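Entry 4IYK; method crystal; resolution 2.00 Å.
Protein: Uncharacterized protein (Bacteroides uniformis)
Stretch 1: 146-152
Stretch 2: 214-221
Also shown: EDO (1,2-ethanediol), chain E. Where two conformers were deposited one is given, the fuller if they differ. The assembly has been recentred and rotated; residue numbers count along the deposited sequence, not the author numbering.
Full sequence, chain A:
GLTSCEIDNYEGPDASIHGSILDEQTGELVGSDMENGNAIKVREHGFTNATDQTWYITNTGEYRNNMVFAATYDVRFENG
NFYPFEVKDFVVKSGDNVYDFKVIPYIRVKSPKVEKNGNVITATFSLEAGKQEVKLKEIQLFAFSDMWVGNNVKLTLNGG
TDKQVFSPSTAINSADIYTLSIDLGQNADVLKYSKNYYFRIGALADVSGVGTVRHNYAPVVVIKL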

# COMPACT_ATOMS: atom_id res chain seq x y z
N ASP A 146 -11.58 -6.22 8.85
CA ASP A 146 -10.44 -5.86 9.72
C ASP A 146 -9.54 -4.83 8.97
O ASP A 146 -9.74 -4.55 7.77
CB ASP A 146 -9.66 -7.10 10.27
CG ASP A 146 -8.85 -7.91 9.27
OD1 ASP A 146 -8.25 -7.31 8.35
OD2 ASP A 146 -8.82 -9.14 9.39
N MSE A 147 -8.58 -4.25 9.72
CA MSE A 147 -7.64 -3.19 9.31
C MSE A 147 -6.62 -3.63 8.24
O MSE A 147 -5.90 -2.79 7.72
CB MSE A 147 -6.89 -2.67 10.57
CG MSE A 147 -5.89 -3.71 11.14
SE MSE A 147 -4.56 -3.08 12.45
CE MSE A 147 -5.82 -2.76 13.94
N TRP A 148 -6.55 -4.94 7.92
CA TRP A 148 -5.61 -5.45 6.91
C TRP A 148 -6.22 -5.39 5.49
O TRP A 148 -5.63 -5.89 4.54
CB TRP A 148 -5.12 -6.86 7.29
CG TRP A 148 -4.39 -6.81 8.60
CD1 TRP A 148 -4.94 -6.87 9.85
CD2 TRP A 148 -2.99 -6.54 8.79
NE1 TRP A 148 -3.98 -6.62 10.81
CE2 TRP A 148 -2.76 -6.45 10.19
CE3 TRP A 148 -1.89 -6.40 7.92
CZ2 TRP A 148 -1.49 -6.21 10.73
CZ3 TRP A 148 -0.63 -6.17 8.46
CH2 TRP A 148 -0.43 -6.10 9.85
N VAL A 149 -7.32 -4.65 5.35
CA VAL A 149 -7.99 -4.41 4.05
C VAL A 149 -6.98 -3.90 2.98
O VAL A 149 -6.13 -3.05 3.27
CB VAL A 149 -9.17 -3.40 4.23
CG1 VAL A 149 -8.73 -2.10 4.90
CG2 VAL A 149 -9.87 -3.12 2.90
N GLY A 150 -7.11 -4.42 1.77
CA GLY A 150 -6.31 -4.01 0.62
C GLY A 150 -6.65 -4.88 -0.57
O GLY A 150 -7.56 -5.71 -0.49
N ASN A 151 -5.91 -4.73 -1.68
CA ASN A 151 -6.06 -5.58 -2.84
C ASN A 151 -5.86 -7.05 -2.48
O ASN A 151 -6.46 -7.92 -3.12
CB ASN A 151 -5.07 -5.20 -3.96
CG ASN A 151 -5.28 -5.98 -5.23
OD1 ASN A 151 -6.34 -5.88 -5.86
ND2 ASN A 151 -4.29 -6.81 -5.63
N ASN A 152 -5.05 -7.34 -1.43
CA ASN A 152 -4.80 -8.74 -1.06
C ASN A 152 -5.83 -9.30 -0.03
O ASN A 152 -5.93 -10.52 0.11
CB ASN A 152 -3.37 -8.89 -0.49
CG ASN A 152 -2.96 -10.34 -0.36
OD1 ASN A 152 -3.00 -11.08 -1.33
ND2 ASN A 152 -2.73 -10.81 0.87
C1 EDO E . -1.33 -5.62 -9.64
O1 EDO E . -0.03 -6.16 -9.84
C2 EDO E . -2.04 -6.32 -8.47
O2 EDO E . -1.15 -6.54 -7.38
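Stretch 2 214-221: RHNYAPVV

The two segments are joined by a single hydrogen bond, and it runs from backbone to side chain: the amide of Asn151 donates to the phenolic oxygen of Tyr217, with N to OH at 2.8 Å and an N-H...O angle of 166°. Neighbouring backbones can pair main chain to main chain, but here the backbones stand too far apart for that, with CA atoms 8.2 Å apart between Gly150 and Tyr217, 7.4 Å between Asn151 and His215, and 6.8 Å between Met147 and Val220. Side chains bridge the gap, with those of Val149 and Asn151 contributing from stretch 1.

Stretch 1 has no regular helix or strand. It opens with a type I turn from Asp146 to Val149, closed by a weak backbone bond from Val149 N to Asp146 O at 3.4 Å and braced by Trp148 N donating to Asp146 OD1 at 2.9 Å, a role that suits a short acidic side chain at the start of a turn. Stretch 2 is extended throughout, with strand geometry at Asn216 and Tyr217, and it runs nearly antiparallel to its partner, the end-to-end directions lying 160° apart. Its residues alternate: His215 and Tyr217 direct their CA-to-CB bonds toward stretch 1, while Asn216 and Ala218 are out of reach. Val220 turns toward it again farther along.

Tyrosine suits the middle of the contact because its long, rigid ring carries a polar atom across the gap. At Gly150 the chain is almost fully extended, and its C lies 3.8 Å from Tyr217 OH. The Asn151 side chain also packs close to the hydroxyl, CB to OH being 3.2 Å.

Asn151 then reaches past the tyrosine to His215, its CG 3.3 Å from His215 CE1, an oblique approach to the imidazole. Beside this pair lies a 1,2-ethanediol, probably from the crystallisation liquor; Arg214 NH1 donates to its O2 at 2.7 Å, at the edge of the guanidinium.

The other end of the contact is mainly apolar. Val149 CG1 meets Val220 CG2 at 3.7 Å, and Val220 CG2 also lies 3.8 Å from Met147 O. Branched valines fit such a site, offering compact methyl surfaces. Met147, a selenomethionine, contributes its carbonyl rather than its side chain, whose end leads away. Altogether the two stretches bury 279 Å², counting both sides, a modest contact.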

# COMPACT_ATOMS: atom_id res chain seq x y z
N ARG A 214 2.37 -2.67 -8.04
CA ARG A 214 1.39 -2.94 -6.98
C ARG A 214 0.65 -1.66 -6.63
O ARG A 214 1.14 -0.56 -6.93
CB ARG A 214 2.08 -3.52 -5.72
CG ARG A 214 2.85 -4.83 -5.95
CD ARG A 214 1.93 -5.96 -6.36
NE ARG A 214 2.52 -7.28 -6.14
CZ ARG A 214 1.85 -8.42 -6.28
NH1 ARG A 214 0.57 -8.42 -6.62
NH2 ARG A 214 2.45 -9.58 -6.04
N HIS A 215 -0.54 -1.79 -6.00
CA HIS A 215 -1.35 -0.64 -5.63
C HIS A 215 -0.68 0.26 -4.64
O HIS A 215 0.00 -0.19 -3.70
CB HIS A 215 -2.68 -1.09 -4.96
CG HIS A 215 -3.68 -1.71 -5.89
ND1 HIS A 215 -3.58 -3.03 -6.24
CD2 HIS A 215 -4.81 -1.19 -6.42
CE1 HIS A 215 -4.62 -3.26 -7.04
NE2 HIS A 215 -5.41 -2.20 -7.13
N ASN A 216 -1.00 1.55 -4.77
CA ASN A 216 -0.73 2.58 -3.80
C ASN A 216 -2.04 2.80 -3.04
O ASN A 216 -3.10 2.54 -3.58
CB ASN A 216 -0.23 3.84 -4.47
CG ASN A 216 1.19 3.70 -4.97
OD1 ASN A 216 1.42 3.67 -6.16
ND2 ASN A 216 2.16 3.60 -4.07
N TYR A 217 -1.96 3.26 -1.79
CA TYR A 217 -3.11 3.41 -0.91
C TYR A 217 -3.14 4.70 -0.13
O TYR A 217 -2.10 5.28 0.19
CB TYR A 217 -3.09 2.26 0.13
CG TYR A 217 -3.26 0.88 -0.46
CD1 TYR A 217 -4.50 0.44 -0.90
CD2 TYR A 217 -2.16 0.03 -0.63
CE1 TYR A 217 -4.67 -0.84 -1.43
CE2 TYR A 217 -2.31 -1.24 -1.18
CZ TYR A 217 -3.57 -1.68 -1.57
OH TYR A 217 -3.77 -2.94 -2.06
N ALA A 218 -4.34 5.08 0.26
CA ALA A 218 -4.64 6.12 1.23
C ALA A 218 -4.77 5.40 2.59
O ALA A 218 -4.94 4.19 2.58
CB ALA A 218 -5.93 6.83 0.87
N PRO A 219 -4.67 6.08 3.76
CA PRO A 219 -4.83 5.34 5.04
C PRO A 219 -6.25 4.75 5.20
O PRO A 219 -7.22 5.29 4.66
CB PRO A 219 -4.54 6.42 6.11
CG PRO A 219 -3.79 7.51 5.37
CD PRO A 219 -4.42 7.51 4.00
N VAL A 220 -6.34 3.61 5.90
CA VAL A 220 -7.59 2.89 6.20
C VAL A 220 -8.57 3.79 6.99
O VAL A 220 -8.15 4.54 7.88
CB VAL A 220 -7.28 1.58 6.96
CG1 VAL A 220 -8.55 0.95 7.53
CG2 VAL A 220 -6.55 0.59 6.07
N VAL A 221 -9.88 3.74 6.64
CA VAL A 221 -10.96 4.46 7.32
C VAL A 221 -11.95 3.41 7.89
O VAL A 221 -12.51 2.63 7.12
CB VAL A 221 -11.68 5.48 6.40
CG1 VAL A 221 -12.82 6.21 7.12
CG2 VAL A 221 -10.68 6.48 5.81